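Local coordinates for protein glutaredoxin-2 (Vaccinia virus, PDB 2G2Q) that passes disulfide bonds from a membrane-associated viral partner to virion membrane proteins, a step necessary for virion morphogenesis and virus replication, at residues Met1-Cys13 and Lys27-Phe40. Numbering follows the deposited sequence.
Sequences MKNVLIIFGKPYC and KSEYDILHVDILSF. With SO4 (sulfate ion), chain D.
Leu5 and Ile7 each give their N-H to strand 30-36 and receive one back from it, the pattern of a parallel pair; the axes of strands 3-9 and 30-36 come within 4.5 Å and are inclined at 28°. The straightest of these bonds, Ile7 N to Leu33 O, spans 2.9 Å. The ladder ends with Ile37 N to Gly9 O, Ile37 lying just past strand 30-36.

On the face of the sheet bearing Phe8, the ring lies alongside Val35, which sets its CB over one ring face, 3.8 Å from the centroid, in a CH-pi contact. With CG1 of Val35 anti to the backbone N (chi1 -167°), both methyls come against the ring: CG1 meets Phe8 CE1 at 3.5 Å and CG2 meets CZ, while CG2 also touches Ile6 CG2. Beta-branched residues suit this place, being compact and at ease in extended chain.

The strands are the first and last elements of a beta-alpha-beta unit of the thioredoxin fold, with helix 14-24 as the crossover. Strand 30-36 is the outermost of the sheet within the chain, whereas strand 3-9 is flanked on its other edge by strand 71-77.

On the face of the sheet that carries Leu5 and Ile7, both are buried and touch Val23 of helix 14-24. Leu5 CG lies over a face of the Tyr30 ring, 4.1 Å from its centroid, and the phenol extends beyond, where its hydroxyl donates a hydrogen bond to the sulfate, Tyr30 OH to SO4 O2, at 2.6 Å. Asn3 ND2 holds O4 of the same ion, probably acquired from the crystallisation liquor; Lys75 and Tyr116 also hydrogen-bond to it. In the loops before the strands, the long bent chain of Lys2 lets NZ hydrogen-bond to Lys27 O (3.2 Å), on a lone pair in the carbonyl plane.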
loop_
_atom_site.group_PDB
_atom_site.type_symbol
_atom_site.label_atom_id
_atom_site.label_comp_id
_atom_site.label_asym_id
_atom_site.label_seq_id
_atom_site.Cartn_x
_atom_site.Cartn_y
_atom_site.Cartn_z
HETATM N N MSE A 1 -19.408 -4.252 13.795
HETATM C CA MSE A 1 -19.059 -3.179 12.812
HETATM C C MSE A 1 -17.788 -3.565 12.073
HETATM O O MSE A 1 -16.868 -4.111 12.671
HETATM C CB MSE A 1 -18.852 -1.853 13.538
HETATM C CG MSE A 1 -18.547 -0.660 12.655
HETATM SE SE MSE A 1 -18.423 0.958 13.755
HETATM C CE MSE A 1 -20.325 1.131 14.349
ATOM N N LYS A 2 -17.737 -3.286 10.774
ATOM C CA LYS A 2 -16.588 -3.684 9.973
ATOM C C LYS A 2 -15.365 -2.868 10.349
ATOM O O LYS A 2 -15.460 -1.708 10.735
ATOM C CB LYS A 2 -16.885 -3.594 8.474
ATOM C CG LYS A 2 -17.627 -4.806 7.919
ATOM C CD LYS A 2 -18.771 -4.381 7.025
ATOM C CE LYS A 2 -18.446 -4.501 5.543
ATOM N NZ LYS A 2 -19.357 -5.478 4.861
ATOM N N ASN A 3 -14.211 -3.498 10.282
ATOM C CA ASN A 3 -12.989 -2.762 10.420
ATOM C C ASN A 3 -12.658 -2.136 9.064
ATOM O O ASN A 3 -13.197 -2.543 8.034
ATOM C CB ASN A 3 -11.878 -3.668 10.967
ATOM C CG ASN A 3 -12.164 -4.139 12.396
ATOM O OD1 ASN A 3 -12.541 -3.344 13.260
ATOM N ND2 ASN A 3 -11.979 -5.438 12.648
ATOM N N VAL A 4 -11.790 -1.133 9.075
ATOM C CA VAL A 4 -11.465 -0.376 7.880
ATOM C C VAL A 4 -10.026 -0.662 7.428
ATOM O O VAL A 4 -9.085 -0.561 8.222
ATOM C CB VAL A 4 -11.645 1.132 8.150
ATOM C CG1 VAL A 4 -11.648 1.911 6.865
ATOM C CG2 VAL A 4 -12.952 1.378 8.905
ATOM N N LEU A 5 -9.866 -1.050 6.166
ATOM C CA LEU A 5 -8.560 -1.052 5.518
ATOM C C LEU A 5 -8.320 0.313 4.872
ATOM O O LEU A 5 -9.192 0.831 4.171
ATOM C CB LEU A 5 -8.444 -2.169 4.472
ATOM C CG LEU A 5 -8.658 -3.597 5.016
ATOM C CD1 LEU A 5 -8.694 -4.695 3.909
ATOM C CD2 LEU A 5 -7.660 -3.937 6.130
ATOM N N ILE A 6 -7.148 0.891 5.143
ATOM C CA ILE A 6 -6.747 2.160 4.558
ATOM C C ILE A 6 -5.565 1.903 3.655
ATOM O O ILE A 6 -4.490 1.486 4.108
ATOM C CB ILE A 6 -6.380 3.232 5.628
ATOM C CG1 ILE A 6 -7.582 3.547 6.526
ATOM C CG2 ILE A 6 -5.945 4.518 4.987
ATOM C CD1 ILE A 6 -7.475 2.912 7.854
ATOM N N ILE A 7 -5.784 2.136 2.368
ATOM C CA ILE A 7 -4.772 1.933 1.344
ATOM C C ILE A 7 -4.169 3.257 0.835
ATOM O O ILE A 7 -4.879 4.110 0.321
ATOM C CB ILE A 7 -5.376 1.158 0.169
ATOM C CG1 ILE A 7 -5.927 -0.186 0.682
ATOM C CG2 ILE A 7 -4.330 0.957 -0.948
ATOM C CD1 ILE A 7 -6.919 -0.858 -0.255
ATOM N N PHE A 8 -2.855 3.397 1.002
ATOM C CA PHE A 8 -2.086 4.514 0.480
ATOM C C PHE A 8 -1.367 4.107 -0.787
ATOM O O PHE A 8 -0.773 3.038 -0.851
ATOM C CB PHE A 8 -1.008 4.934 1.493
ATOM C CG PHE A 8 -1.538 5.691 2.692
ATOM C CD1 PHE A 8 -1.362 7.070 2.792
ATOM C CD2 PHE A 8 -2.199 5.023 3.726
ATOM C CE1 PHE A 8 -1.850 7.770 3.908
ATOM C CE2 PHE A 8 -2.685 5.715 4.821
ATOM C CZ PHE A 8 -2.519 7.083 4.919
ATOM N N GLY A 9 -1.396 4.983 -1.787
ATOM C CA GLY A 9 -0.594 4.837 -3.006
ATOM C C GLY A 9 -0.850 6.007 -3.945
ATOM O O GLY A 9 -1.714 6.823 -3.680
ATOM N N LYS A 10 -0.088 6.101 -5.034
ATOM C CA LYS A 10 -0.400 7.054 -6.104
ATOM C C LYS A 10 -1.692 6.683 -6.808
ATOM O O LYS A 10 -1.938 5.501 -7.082
ATOM C CB LYS A 10 0.710 7.108 -7.138
ATOM C CG LYS A 10 1.710 8.215 -6.893
ATOM C CD LYS A 10 2.933 8.066 -7.783
ATOM C CE LYS A 10 2.602 8.330 -9.217
ATOM N NZ LYS A 10 3.850 8.358 -9.998
ATOM N N PRO A 11 -2.531 7.690 -7.093
ATOM C CA PRO A 11 -3.724 7.452 -7.882
ATOM C C PRO A 11 -3.316 7.204 -9.335
ATOM O O PRO A 11 -2.247 7.656 -9.772
ATOM C CB PRO A 11 -4.464 8.790 -7.786
ATOM C CG PRO A 11 -3.381 9.814 -7.594
ATOM C CD PRO A 11 -2.394 9.110 -6.706
ATOM N N TYR A 12 -4.166 6.508 -10.080
ATOM C CA TYR A 12 -3.979 6.332 -11.518
ATOM C C TYR A 12 -2.674 5.629 -11.880
ATOM O O TYR A 12 -2.001 5.994 -12.828
ATOM C CB TYR A 12 -4.131 7.679 -12.246
ATOM C CG TYR A 12 -5.381 8.417 -11.815
ATOM C CD1 TYR A 12 -6.652 7.960 -12.195
ATOM C CD2 TYR A 12 -5.301 9.556 -11.011
ATOM C CE1 TYR A 12 -7.806 8.627 -11.789
ATOM C CE2 TYR A 12 -6.454 10.233 -10.597
ATOM C CZ TYR A 12 -7.698 9.763 -10.988
ATOM O OH TYR A 12 -8.850 10.427 -10.589
ATOM N N CYS A 13 -2.315 4.614 -11.111
ATOM C CA CYS A 13 -1.231 3.749 -11.517
ATOM C C CYS A 13 -1.554 2.280 -11.254
ATOM O O CYS A 13 -2.280 1.933 -10.320
ATOM C CB CYS A 13 0.103 4.183 -10.913
ATOM S SG CYS A 13 0.483 3.380 -9.403
ATOM N N LYS A 27 -14.525 -6.902 0.482
ATOM C CA LYS A 27 -15.519 -5.866 0.871
ATOM C C LYS A 27 -16.638 -6.335 1.806
ATOM O O LYS A 27 -17.275 -5.519 2.489
ATOM C CB LYS A 27 -16.134 -5.179 -0.358
ATOM C CG LYS A 27 -17.031 -6.067 -1.244
ATOM C CD LYS A 27 -17.333 -5.349 -2.551
ATOM C CE LYS A 27 -17.431 -6.308 -3.733
ATOM N NZ LYS A 27 -18.789 -6.882 -3.901
ATOM N N SER A 28 -16.901 -7.635 1.823
ATOM C CA SER A 28 -17.912 -8.163 2.716
ATOM C C SER A 28 -17.343 -8.241 4.130
ATOM O O SER A 28 -18.070 -8.465 5.088
ATOM C CB SER A 28 -18.401 -9.529 2.236
ATOM O OG SER A 28 -17.433 -10.535 2.482
ATOM N N GLU A 29 -16.036 -8.029 4.250
ATOM C CA GLU A 29 -15.352 -8.140 5.528
ATOM C C GLU A 29 -14.843 -6.790 6.034
ATOM O O GLU A 29 -14.888 -6.513 7.233
ATOM C CB GLU A 29 -14.211 -9.148 5.407
ATOM C CG GLU A 29 -13.676 -9.710 6.728
ATOM C CD GLU A 29 -12.635 -10.812 6.497
ATOM O OE1 GLU A 29 -12.597 -11.381 5.374
ATOM O OE2 GLU A 29 -11.853 -11.107 7.431
ATOM N N TYR A 30 -14.360 -5.949 5.128
ATOM C CA TYR A 30 -13.828 -4.652 5.528
ATOM C C TYR A 30 -14.400 -3.514 4.715
ATOM O O TYR A 30 -14.648 -3.660 3.513
ATOM C CB TYR A 30 -12.309 -4.610 5.367
ATOM C CG TYR A 30 -11.538 -5.646 6.140
ATOM C CD1 TYR A 30 -11.144 -6.832 5.536
ATOM C CD2 TYR A 30 -11.178 -5.429 7.474
ATOM C CE1 TYR A 30 -10.421 -7.782 6.231
ATOM C CE2 TYR A 30 -10.447 -6.376 8.177
ATOM C CZ TYR A 30 -10.077 -7.550 7.543
ATOM O OH TYR A 30 -9.361 -8.508 8.224
ATOM N N ASP A 31 -14.604 -2.377 5.377
ATOM C CA ASP A 31 -14.728 -1.098 4.679
ATOM C C ASP A 31 -13.340 -0.713 4.144
ATOM O O ASP A 31 -12.317 -1.046 4.741
ATOM C CB ASP A 31 -15.258 -0.002 5.612
ATOM C CG ASP A 31 -16.692 -0.235 6.033
ATOM O OD1 ASP A 31 -17.444 -0.892 5.275
ATOM O OD2 ASP A 31 -17.077 0.238 7.133
ATOM N N ILE A 32 -13.317 -0.025 3.008
ATOM C CA ILE A 32 -12.070 0.334 2.334
ATOM C C ILE A 32 -12.028 1.836 2.079
ATOM O O ILE A 32 -13.021 2.428 1.633
ATOM C CB ILE A 32 -11.920 -0.418 0.986
ATOM C CG1 ILE A 32 -11.908 -1.928 1.231
ATOM C CG2 ILE A 32 -10.651 0.016 0.259
ATOM C CD1 ILE A 32 -12.381 -2.752 0.047
ATOM N N LEU A 33 -10.881 2.439 2.382
ATOM C CA LEU A 33 -10.643 3.839 2.087
ATOM C C LEU A 33 -9.292 3.982 1.425
ATOM O O LEU A 33 -8.359 3.222 1.735
ATOM C CB LEU A 33 -10.657 4.693 3.348
ATOM C CG LEU A 33 -11.930 4.872 4.156
ATOM C CD1 LEU A 33 -11.528 5.656 5.383
ATOM C CD2 LEU A 33 -13.027 5.601 3.389
ATOM N N HIS A 34 -9.220 4.962 0.519
ATOM C CA HIS A 34 -8.035 5.277 -0.273
ATOM C C HIS A 34 -7.518 6.639 0.083
ATOM O O HIS A 34 -8.249 7.636 0.015
ATOM C CB HIS A 34 -8.350 5.248 -1.785
ATOM C CG HIS A 34 -8.665 3.882 -2.280
ATOM N ND1 HIS A 34 -9.922 3.330 -2.171
ATOM C CD2 HIS A 34 -7.865 2.914 -2.794
ATOM C CE1 HIS A 34 -9.896 2.092 -2.636
ATOM N NE2 HIS A 34 -8.659 1.812 -3.011
ATOM N N VAL A 35 -6.248 6.678 0.455
ATOM C CA VAL A 35 -5.545 7.942 0.543
ATOM C C VAL A 35 -4.642 8.015 -0.681
ATOM O O VAL A 35 -3.808 7.136 -0.914
ATOM C CB VAL A 35 -4.771 8.089 1.867
ATOM C CG1 VAL A 35 -4.314 9.530 2.086
ATOM C CG2 VAL A 35 -5.658 7.652 3.042
ATOM N N ASP A 36 -4.858 9.037 -1.496
ATOM C CA ASP A 36 -4.021 9.260 -2.653
ATOM C C ASP A 36 -2.790 10.030 -2.237
ATOM O O ASP A 36 -2.881 11.026 -1.514
ATOM C CB ASP A 36 -4.768 10.069 -3.705
ATOM C CG ASP A 36 -5.850 9.275 -4.407
ATOM O OD1 ASP A 36 -5.910 8.035 -4.263
ATOM O OD2 ASP A 36 -6.644 9.907 -5.127
ATOM N N ILE A 37 -1.639 9.561 -2.693
ATOM C CA ILE A 37 -0.416 10.300 -2.538
ATOM C C ILE A 37 -0.225 11.130 -3.791
ATOM O O ILE A 37 -0.063 10.577 -4.870
ATOM C CB ILE A 37 0.764 9.378 -2.378
ATOM C CG1 ILE A 37 0.621 8.573 -1.088
ATOM C CG2 ILE A 37 2.040 10.209 -2.371
ATOM C CD1 ILE A 37 1.520 7.391 -1.019
ATOM N N LEU A 38 -0.238 12.452 -3.643
ATOM C CA LEU A 38 -0.282 13.349 -4.796
ATOM C C LEU A 38 1.028 14.039 -5.147
ATOM O O LEU A 38 1.125 14.694 -6.176
ATOM C CB LEU A 38 -1.345 14.426 -4.597
ATOM C CG LEU A 38 -2.791 14.027 -4.329
ATOM C CD1 LEU A 38 -3.606 15.289 -4.042
ATOM C CD2 LEU A 38 -3.394 13.200 -5.477
ATOM N N SER A 39 2.027 13.922 -4.297
ATOM C CA SER A 39 3.149 14.820 -4.399
ATOM C C SER A 39 4.448 14.261 -3.861
ATOM O O SER A 39 4.503 13.834 -2.720
ATOM C CB SER A 39 2.817 16.098 -3.657
ATOM O OG SER A 39 3.347 17.166 -4.349
ATOM N N PHE A 40 5.494 14.308 -4.685
ATOM C CA PHE A 40 6.815 13.787 -4.315
ATOM C C PHE A 40 7.878 14.843 -4.538
ATOM O O PHE A 40 7.806 15.640 -5.498
ATOM C CB PHE A 40 7.153 12.503 -5.094
ATOM C CG PHE A 40 6.183 11.384 -4.841
ATOM C CD1 PHE A 40 5.093 11.197 -5.671
ATOM C CD2 PHE A 40 6.337 10.549 -3.752
ATOM C CE1 PHE A 40 4.170 10.192 -5.423
ATOM C CE2 PHE A 40 5.422 9.520 -3.499
ATOM C CZ PHE A 40 4.336 9.337 -4.342
HETATM S S SO4 D . -9.662 -8.091 11.813
HETATM O O1 SO4 D . -9.009 -7.283 12.832
HETATM O O2 SO4 D . -8.736 -8.348 10.711
HETATM O O3 SO4 D . -10.052 -9.360 12.430
HETATM O O4 SO4 D . -10.850 -7.398 11.317
#